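Long-range contacts in extracellular invertase (Aspergillus kawachii, PDB 5XH8), which probably hydrolyses the beta-fructofuranosidic bond of sucrose and, with high transfructosylation activity, passes fructosyl units on to sugar acceptors to build fructooligosaccharides such as 1-kestose: residues 305-310 against 396-401; 265-270 against 289-294. All blocks are in the same frame, centred on the assembly; numbering follows the deposited sequence.

Contact 1 (305-310 against 396-401); sequences NPNMAG and SWQVVS
Ser-396 OG donates a hydrogen bond to the backbone oxygen of Ala-309, with 2.7 Å between Ser-396 OG and Ala-309 O. The hydroxyl meets the carbonyl at a C=O...donor angle of 136°, tilted 25° from the carbonyl plane. Its first torsion sets OG beside its own backbone N (chi1 -48°), and Ser-396 CA makes a CA-H...O contact to the same Ala-309 O, at 3.2 Å. Serine suits the place: it is small enough to come close to the strand edge and still carries a donor. Ser-396 OG also lies 3.7 Å from Gly-310 CA, where the absence of a side chain leaves room for it.

Next to Ala-309, Met-308 reaches across with an extended chain beyond CG, and its SD rests 3.6 Å from Trp-397 CA. Met-308 CE ends 3.8 Å from Gln-398 NE2, and the two side chains cross at about a right angle. Flexible and unbranched, methionine can lie against both backbone and amide. Gln-398 OE1 in turn touches Asn-307 CB at 3.6 Å, a van der Waals contact, while Gln-398 NE2 is hydrogen-bonded to Gln-412 OE1.

Outside this shell, Ser-396 O accepts from Thr-413 OG1, and the indole of Trp-397 packs edge-to-face with Trp-239 and Phe-527 while its NE1 binds Ala-390 O. The outer strand of a propeller-blade sheet thus meets the chain entering strand 398-403. With a single cross-bond, from a hydroxyl to a backbone carbonyl, the rest depends on van der Waals fit, the Gln-398 amide being held by Gln-412.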
ATOM      1  N   ASN A 305     -18.151 -25.591  -3.372  1.00 36.32           N
ATOM      2  CA  ASN A 305     -18.712 -26.545  -2.390  1.00 36.01           C
ATOM      3  C   ASN A 305     -18.030 -27.890  -2.615  1.00 34.53           C
ATOM      4  O   ASN A 305     -18.326 -28.575  -3.600  1.00 35.67           O
ATOM      5  CB  ASN A 305     -20.231 -26.641  -2.569  1.00 37.32           C
ATOM      6  CG  ASN A 305     -20.896 -25.273  -2.542  1.00 38.55           C
ATOM      7  OD1 ASN A 305     -20.962 -24.644  -1.501  1.00 43.40           O
ATOM      8  ND2 ASN A 305     -21.323 -24.778  -3.703  1.00 40.71           N
ATOM      9  N   PRO A 306     -17.071 -28.241  -1.748  1.00 33.53           N
ATOM     10  CA  PRO A 306     -16.338 -29.497  -1.913  1.00 35.28           C
ATOM     11  C   PRO A 306     -17.220 -30.757  -1.933  1.00 37.83           C
ATOM     12  O   PRO A 306     -18.066 -30.927  -1.046  1.00 37.62           O
ATOM     13  CB  PRO A 306     -15.438 -29.539  -0.676  1.00 34.54           C
ATOM     14  CG  PRO A 306     -15.253 -28.122  -0.287  1.00 35.18           C
ATOM     15  CD  PRO A 306     -16.557 -27.457  -0.611  1.00 33.19           C
ATOM     16  N   ASN A 307     -16.987 -31.648  -2.896  1.00 37.89           N
ATOM     17  CA  ASN A 307     -17.666 -32.958  -2.908  1.00 39.27           C
ATOM     18  C   ASN A 307     -16.747 -34.167  -2.745  1.00 40.05           C
ATOM     19  O   ASN A 307     -17.240 -35.272  -2.517  1.00 37.57           O
ATOM     20  CB  ASN A 307     -18.549 -33.114  -4.148  1.00 39.26           C
ATOM     21  CG  ASN A 307     -17.837 -32.749  -5.421  1.00 41.41           C
ATOM     22  OD1 ASN A 307     -16.633 -32.998  -5.582  1.00 42.49           O
ATOM     23  ND2 ASN A 307     -18.568 -32.127  -6.329  1.00 41.12           N
ATOM     24  N   MET A 308     -15.433 -33.963  -2.882  1.00 36.69           N
ATOM     25  CA  MET A 308     -14.430 -34.968  -2.547  1.00 34.97           C
ATOM     26  C   MET A 308     -13.051 -34.293  -2.459  1.00 35.78           C
ATOM     27  O   MET A 308     -12.854 -33.188  -2.968  1.00 34.75           O
ATOM     28  CB  MET A 308     -14.411 -36.117  -3.571  1.00 34.20           C
ATOM     29  CG  MET A 308     -14.271 -35.691  -5.028  1.00 33.16           C
ATOM     30  SD  MET A 308     -14.200 -37.053  -6.207  1.00 34.19           S
ATOM     31  CE  MET A 308     -13.950 -36.247  -7.776  1.00 32.09           C
ATOM     32  N   ALA A 309     -12.108 -34.961  -1.806  1.00 34.35           N
ATOM     33  CA  ALA A 309     -10.781 -34.393  -1.602  1.00 34.32           C
ATOM     34  C   ALA A 309      -9.775 -35.478  -1.241  1.00 36.23           C
ATOM     35  O   ALA A 309     -10.137 -36.557  -0.706  1.00 34.11           O
ATOM     36  CB  ALA A 309     -10.828 -33.336  -0.516  1.00 34.96           C
ATOM     37  N   GLY A 310      -8.511 -35.184  -1.537  1.00 32.54           N
ATOM     38  CA  GLY A 310      -7.415 -36.107  -1.272  1.00 31.56           C
ATOM     39  C   GLY A 310      -6.102 -35.367  -1.234  1.00 31.92           C
ATOM     40  O   GLY A 310      -6.089 -34.133  -1.113  1.00 28.75           O
ATOM     41  N   SER A 396     -12.095 -39.630  -1.005  1.00 36.33           N
ATOM     42  CA  SER A 396     -11.425 -39.066  -2.197  1.00 35.99           C
ATOM     43  C   SER A 396     -12.011 -39.487  -3.511  1.00 35.82           C
ATOM     44  O   SER A 396     -11.341 -39.404  -4.549  1.00 35.92           O
ATOM     45  CB  SER A 396      -9.946 -39.452  -2.169  1.00 35.25           C
ATOM     46  OG  SER A 396      -9.431 -39.184  -0.881  1.00 35.63           O
ATOM     47  N   TRP A 397     -13.271 -39.915  -3.484  1.00 36.46           N
ATOM     48  CA  TRP A 397     -13.955 -40.351  -4.694  1.00 38.14           C
ATOM     49  C   TRP A 397     -15.457 -40.167  -4.523  1.00 40.10           C
ATOM     50  O   TRP A 397     -15.937 -39.960  -3.409  1.00 38.97           O
ATOM     51  CB  TRP A 397     -13.636 -41.823  -4.964  1.00 37.91           C
ATOM     52  CG  TRP A 397     -14.009 -42.702  -3.803  1.00 39.43           C
ATOM     53  CD1 TRP A 397     -15.229 -43.304  -3.586  1.00 38.56           C
ATOM     54  CD2 TRP A 397     -13.182 -43.055  -2.680  1.00 39.16           C
ATOM     55  NE1 TRP A 397     -15.200 -44.013  -2.412  1.00 38.27           N
ATOM     56  CE2 TRP A 397     -13.962 -43.886  -1.834  1.00 38.33           C
ATOM     57  CE3 TRP A 397     -11.848 -42.789  -2.325  1.00 37.62           C
ATOM     58  CZ2 TRP A 397     -13.464 -44.433  -0.638  1.00 38.02           C
ATOM     59  CZ3 TRP A 397     -11.356 -43.310  -1.122  1.00 36.99           C
ATOM     60  CH2 TRP A 397     -12.167 -44.132  -0.293  1.00 39.29           C
ATOM     61  N   GLN A 398     -16.188 -40.249  -5.627  1.00 41.86           N
ATOM     62  CA  GLN A 398     -17.653 -40.286  -5.573  1.00 44.19           C
ATOM     63  C   GLN A 398     -18.267 -41.166  -6.665  1.00 43.44           C
ATOM     64  O   GLN A 398     -17.703 -41.336  -7.773  1.00 41.48           O
ATOM     65  CB  GLN A 398     -18.235 -38.880  -5.657  1.00 45.81           C
ATOM     66  CG  GLN A 398     -17.954 -38.174  -6.968  1.00 47.79           C
ATOM     67  CD  GLN A 398     -18.225 -36.688  -6.903  1.00 50.76           C
ATOM     68  OE1 GLN A 398     -18.889 -36.201  -5.989  1.00 50.83           O
ATOM     69  NE2 GLN A 398     -17.714 -35.957  -7.889  1.00 53.73           N
ATOM     70  N   VAL A 399     -19.447 -41.692  -6.338  1.00 43.01           N
ATOM     71  CA  VAL A 399     -20.208 -42.533  -7.251  1.00 42.85           C
ATOM     72  C   VAL A 399     -20.824 -41.625  -8.300  1.00 39.06           C
ATOM     73  O   VAL A 399     -21.502 -40.687  -7.947  1.00 42.78           O
ATOM     74  CB  VAL A 399     -21.322 -43.300  -6.490  1.00 45.79           C
ATOM     75  CG1 VAL A 399     -22.251 -44.032  -7.460  1.00 46.37           C
ATOM     76  CG2 VAL A 399     -20.715 -44.270  -5.466  1.00 43.82           C
ATOM     77  N   VAL A 400     -20.567 -41.885  -9.573  1.00 39.74           N
ATOM     78  CA  VAL A 400     -21.194 -41.118 -10.676  1.00 44.15           C
ATOM     79  C   VAL A 400     -22.190 -41.919 -11.550  1.00 47.49           C
ATOM     80  O   VAL A 400     -22.849 -41.333 -12.418  1.00 46.68           O
ATOM     81  CB  VAL A 400     -20.152 -40.461 -11.605  1.00 44.47           C
ATOM     82  CG1 VAL A 400     -19.249 -39.525 -10.803  1.00 46.41           C
ATOM     83  CG2 VAL A 400     -19.346 -41.495 -12.384  1.00 44.03           C
ATOM     84  N   SER A 401     -22.252 -43.239 -11.364  1.00 51.42           N
ATOM     85  CA  SER A 401     -23.331 -44.076 -11.924  1.00 52.26           C
ATOM     86  C   SER A 401     -23.361 -45.421 -11.212  1.00 58.10           C
ATOM     87  O   SER A 401     -22.429 -45.766 -10.471  1.00 56.27           O
ATOM     88  CB  SER A 401     -23.167 -44.292 -13.421  1.00 50.18           C
ATOM     89  OG  SER A 401     -21.964 -44.962 -13.688  1.00 51.71           O
TER

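Contact 2 (265-270 against 289-294)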
ATOM      1  N   GLN A 265     -15.297 -29.981 -14.864  1.00 33.19           N
ATOM      2  CA  GLN A 265     -15.384 -29.970 -13.401  1.00 37.13           C
ATOM      3  C   GLN A 265     -14.264 -29.167 -12.751  1.00 34.49           C
ATOM      4  O   GLN A 265     -13.123 -29.315 -13.141  1.00 32.46           O
ATOM      5  CB  GLN A 265     -15.238 -31.384 -12.867  1.00 38.82           C
ATOM      6  CG  GLN A 265     -16.454 -31.925 -12.188  1.00 46.77           C
ATOM      7  CD  GLN A 265     -16.234 -33.373 -11.886  1.00 48.08           C
ATOM      8  OE1 GLN A 265     -15.822 -33.747 -10.790  1.00 51.91           O
ATOM      9  NE2 GLN A 265     -16.394 -34.185 -12.898  1.00 50.85           N
ATOM     10  N   ILE A 266     -14.600 -28.435 -11.694  1.00 33.43           N
ATOM     11  CA  ILE A 266     -13.685 -27.474 -11.073  1.00 32.89           C
ATOM     12  C   ILE A 266     -12.974 -28.100  -9.860  1.00 30.87           C
ATOM     13  O   ILE A 266     -13.598 -28.698  -8.969  1.00 31.07           O
ATOM     14  CB  ILE A 266     -14.425 -26.173 -10.702  1.00 33.48           C
ATOM     15  CG1 ILE A 266     -14.806 -25.422 -11.979  1.00 34.43           C
ATOM     16  CG2 ILE A 266     -13.564 -25.263  -9.818  1.00 35.43           C
ATOM     17  CD1 ILE A 266     -15.840 -24.322 -11.774  1.00 34.53           C
ATOM     18  N   PHE A 267     -11.660 -27.952  -9.850  1.00 28.39           N
ATOM     19  CA  PHE A 267     -10.798 -28.464  -8.780  1.00 28.75           C
ATOM     20  C   PHE A 267      -9.903 -27.334  -8.270  1.00 28.48           C
ATOM     21  O   PHE A 267      -9.627 -26.377  -9.005  1.00 26.78           O
ATOM     22  CB  PHE A 267      -9.882 -29.553  -9.328  1.00 29.33           C
ATOM     23  CG  PHE A 267     -10.568 -30.860  -9.644  1.00 31.12           C
ATOM     24  CD1 PHE A 267     -11.241 -31.041 -10.854  1.00 33.98           C
ATOM     25  CD2 PHE A 267     -10.470 -31.938  -8.768  1.00 32.43           C
ATOM     26  CE1 PHE A 267     -11.836 -32.268 -11.166  1.00 35.79           C
ATOM     27  CE2 PHE A 267     -11.067 -33.164  -9.072  1.00 36.38           C
ATOM     28  CZ  PHE A 267     -11.753 -33.324 -10.268  1.00 35.58           C
ATOM     29  N   THR A 268      -9.436 -27.467  -7.033  1.00 27.34           N
ATOM     30  CA  THR A 268      -8.377 -26.603  -6.508  1.00 28.77           C
ATOM     31  C   THR A 268      -7.312 -27.481  -5.852  1.00 28.53           C
ATOM     32  O   THR A 268      -7.643 -28.556  -5.322  1.00 30.43           O
ATOM     33  CB  THR A 268      -8.928 -25.555  -5.509  1.00 29.72           C
ATOM     34  OG1 THR A 268      -7.864 -24.716  -5.014  1.00 29.86           O
ATOM     35  CG2 THR A 268      -9.658 -26.222  -4.334  1.00 29.42           C
ATOM     36  N   THR A 269      -6.050 -27.060  -5.926  1.00 25.59           N
ATOM     37  CA  THR A 269      -5.000 -27.609  -5.041  1.00 26.26           C
ATOM     38  C   THR A 269      -4.579 -26.538  -4.030  1.00 26.41           C
ATOM     39  O   THR A 269      -4.532 -25.346  -4.364  1.00 25.85           O
ATOM     40  CB  THR A 269      -3.796 -28.204  -5.792  1.00 23.98           C
ATOM     41  OG1 THR A 269      -3.117 -27.202  -6.562  1.00 23.98           O
ATOM     42  CG2 THR A 269      -4.252 -29.325  -6.737  1.00 24.41           C
ATOM     43  N   ILE A 270      -4.322 -26.967  -2.792  1.00 25.94           N
ATOM     44  CA  ILE A 270      -3.934 -26.056  -1.715  1.00 26.82           C
ATOM     45  C   ILE A 270      -2.965 -26.728  -0.800  1.00 25.86           C
ATOM     46  O   ILE A 270      -3.021 -27.937  -0.635  1.00 26.10           O
ATOM     47  CB  ILE A 270      -5.111 -25.630  -0.813  1.00 28.61           C
ATOM     48  CG1 ILE A 270      -6.017 -26.828  -0.482  1.00 31.37           C
ATOM     49  CG2 ILE A 270      -5.916 -24.553  -1.494  1.00 30.87           C
ATOM     50  CD1 ILE A 270      -6.850 -26.587   0.743  1.00 34.40           C
ATOM     51  N   MET A 289      -0.565 -31.363   1.399  1.00 23.94           N
ATOM     52  CA  MET A 289      -0.639 -30.998  -0.015  1.00 24.67           C
ATOM     53  C   MET A 289      -1.886 -31.630  -0.625  1.00 25.90           C
ATOM     54  O   MET A 289      -1.858 -32.769  -1.134  1.00 23.94           O
ATOM     55  CB  MET A 289       0.605 -31.437  -0.777  1.00 24.05           C
ATOM     56  CG  MET A 289       0.731 -30.868  -2.189  1.00 25.08           C
ATOM     57  SD  MET A 289       0.498 -29.077  -2.293  1.00 25.41           S
ATOM     58  CE  MET A 289      -1.096 -28.919  -3.104  1.00 25.28           C
ATOM     59  N   LEU A 290      -2.977 -30.875  -0.564  1.00 26.18           N
ATOM     60  CA  LEU A 290      -4.318 -31.388  -0.894  1.00 28.63           C
ATOM     61  C   LEU A 290      -4.835 -30.990  -2.279  1.00 29.55           C
ATOM     62  O   LEU A 290      -4.418 -29.973  -2.858  1.00 27.39           O
ATOM     63  CB  LEU A 290      -5.309 -30.919   0.172  1.00 28.26           C
ATOM     64  CG  LEU A 290      -4.988 -31.156   1.638  1.00 29.15           C
ATOM     65  CD1 LEU A 290      -6.090 -30.587   2.530  1.00 31.17           C
ATOM     66  CD2 LEU A 290      -4.811 -32.633   1.910  1.00 30.33           C
ATOM     67  N   TRP A 291      -5.731 -31.829  -2.809  1.00 30.16           N
ATOM     68  CA  TRP A 291      -6.601 -31.489  -3.945  1.00 28.84           C
ATOM     69  C   TRP A 291      -8.055 -31.603  -3.482  1.00 28.57           C
ATOM     70  O   TRP A 291      -8.363 -32.336  -2.522  1.00 25.98           O
ATOM     71  CB  TRP A 291      -6.344 -32.371  -5.178  1.00 29.58           C
ATOM     72  CG  TRP A 291      -6.749 -33.839  -5.006  1.00 32.86           C
ATOM     73  CD1 TRP A 291      -5.925 -34.866  -4.669  1.00 31.22           C
ATOM     74  CD2 TRP A 291      -8.063 -34.411  -5.165  1.00 32.41           C
ATOM     75  NE1 TRP A 291      -6.624 -36.047  -4.611  1.00 32.34           N
ATOM     76  CE2 TRP A 291      -7.940 -35.808  -4.910  1.00 34.13           C
ATOM     77  CE3 TRP A 291      -9.328 -33.888  -5.505  1.00 33.73           C
ATOM     78  CZ2 TRP A 291      -9.045 -36.703  -4.962  1.00 32.23           C
ATOM     79  CZ3 TRP A 291     -10.444 -34.785  -5.559  1.00 34.35           C
ATOM     80  CH2 TRP A 291     -10.279 -36.173  -5.280  1.00 32.64           C
ATOM     81  N   VAL A 292      -8.935 -30.849  -4.142  1.00 30.08           N
ATOM     82  CA  VAL A 292     -10.355 -30.775  -3.762  1.00 30.24           C
ATOM     83  C   VAL A 292     -11.190 -30.568  -4.998  1.00 30.83           C
ATOM     84  O   VAL A 292     -10.885 -29.685  -5.810  1.00 29.32           O
ATOM     85  CB  VAL A 292     -10.665 -29.605  -2.806  1.00 30.77           C
ATOM     86  CG1 VAL A 292     -12.089 -29.718  -2.249  1.00 31.19           C
ATOM     87  CG2 VAL A 292      -9.677 -29.559  -1.661  1.00 30.36           C
ATOM     88  N   SER A 293     -12.235 -31.394  -5.134  1.00 30.13           N
ATOM     89  CA  SER A 293     -13.235 -31.256  -6.197  1.00 30.25           C
ATOM     90  C   SER A 293     -14.430 -30.546  -5.603  1.00 28.90           C
ATOM     91  O   SER A 293     -14.741 -30.744  -4.444  1.00 30.07           O
ATOM     92  CB  SER A 293     -13.682 -32.643  -6.698  1.00 32.05           C
ATOM     93  OG  SER A 293     -14.699 -32.516  -7.681  1.00 33.22           O
ATOM     94  N   GLY A 294     -15.101 -29.721  -6.385  1.00 29.96           N
ATOM     95  CA  GLY A 294     -16.287 -29.063  -5.897  1.00 32.46           C
ATOM     96  C   GLY A 294     -17.187 -28.499  -6.963  1.00 33.77           C
ATOM     97  O   GLY A 294     -16.788 -28.331  -8.123  1.00 33.88           O
TER
HETATM   98  O   HOH W   1     -17.295 -28.327 -10.654  1.00 35.33           O
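The Phe-267 ring has Ser-293 over one face, its OG 3.9 Å above the plane and offset toward the rim, while the indole of Trp-291 comes to the ring's edge, with Phe-267 CE2 3.9 Å from Trp-291 CZ3. The two aromatic side chains lie side by side and point the same way. Small Ser-293 lets the ring settle close, Phe-267 CE2 lying 3.6 Å from Ser-293 CB; the Ser-293 hydroxyl has its polar partner in the Asn-307 side chain, probably by a hydrogen bond. Thr-269 adds its methyl CG2 to the sheet face that carries Phe-267 and Trp-291, 4.0 Å from Trp-291 CB.

On the opposite face of the sheet, Thr-268 CG2 packs 3.8 Å from Val-292 CB and Ile-270 CG1 meets Leu-290 CB. Beta-branched residues suit such extended strands, and the Thr-268 hydroxyl is satisfied by Asn-251 O and Gln-206 NE2. Between the two layers of side chains runs the antiparallel pairing: Thr-268 and Val-292 bond in both directions, as do Ile-270 and Leu-290, with Leu-290 N to Ile-270 O at 2.9 Å. Gly-294 N donates to Ile-266 O, while a water accepts from Ile-266 N and donates to Gly-294 O at 2.6 Å. At the other end Met-289, bent beyond CG, brings CE to 3.3 Å from Ile-270 O.

These are two inner strands of an antiparallel sheet in the GH32 beta-propeller domain. Strand 250-255 flanks 265-270, with Phe-253 and Leu-255 touching Phe-267, and strand 302-311 flanks 289-294. Leu-414 of strand 408-418 packs on both Phe-267 and Trp-291, while Trp-243 from a loop touches Leu-290 and Val-292 on the other face.

From the N terminus, the chain first reaches contact 2, where strand 286-298 folds back on 265-274 and closes a hairpin with only 18 residues between the two segments. It then turns directly into strand 302-311, the next neighbour in the same sheet, and runs through 85 further residues before 396-401 returns to close contact 1. The loops are therefore in series, neither nested nor crossed. Segment 289-294 joins the two: Ser-293 N and O pair with Met-308 O and Asn-307 N, while Trp-291 CH2 packs on Ser-396 O. Contact 2 builds the sheet's interior; contact 1 ties its edge to the separate sheet containing strands 398-403 and 408-418.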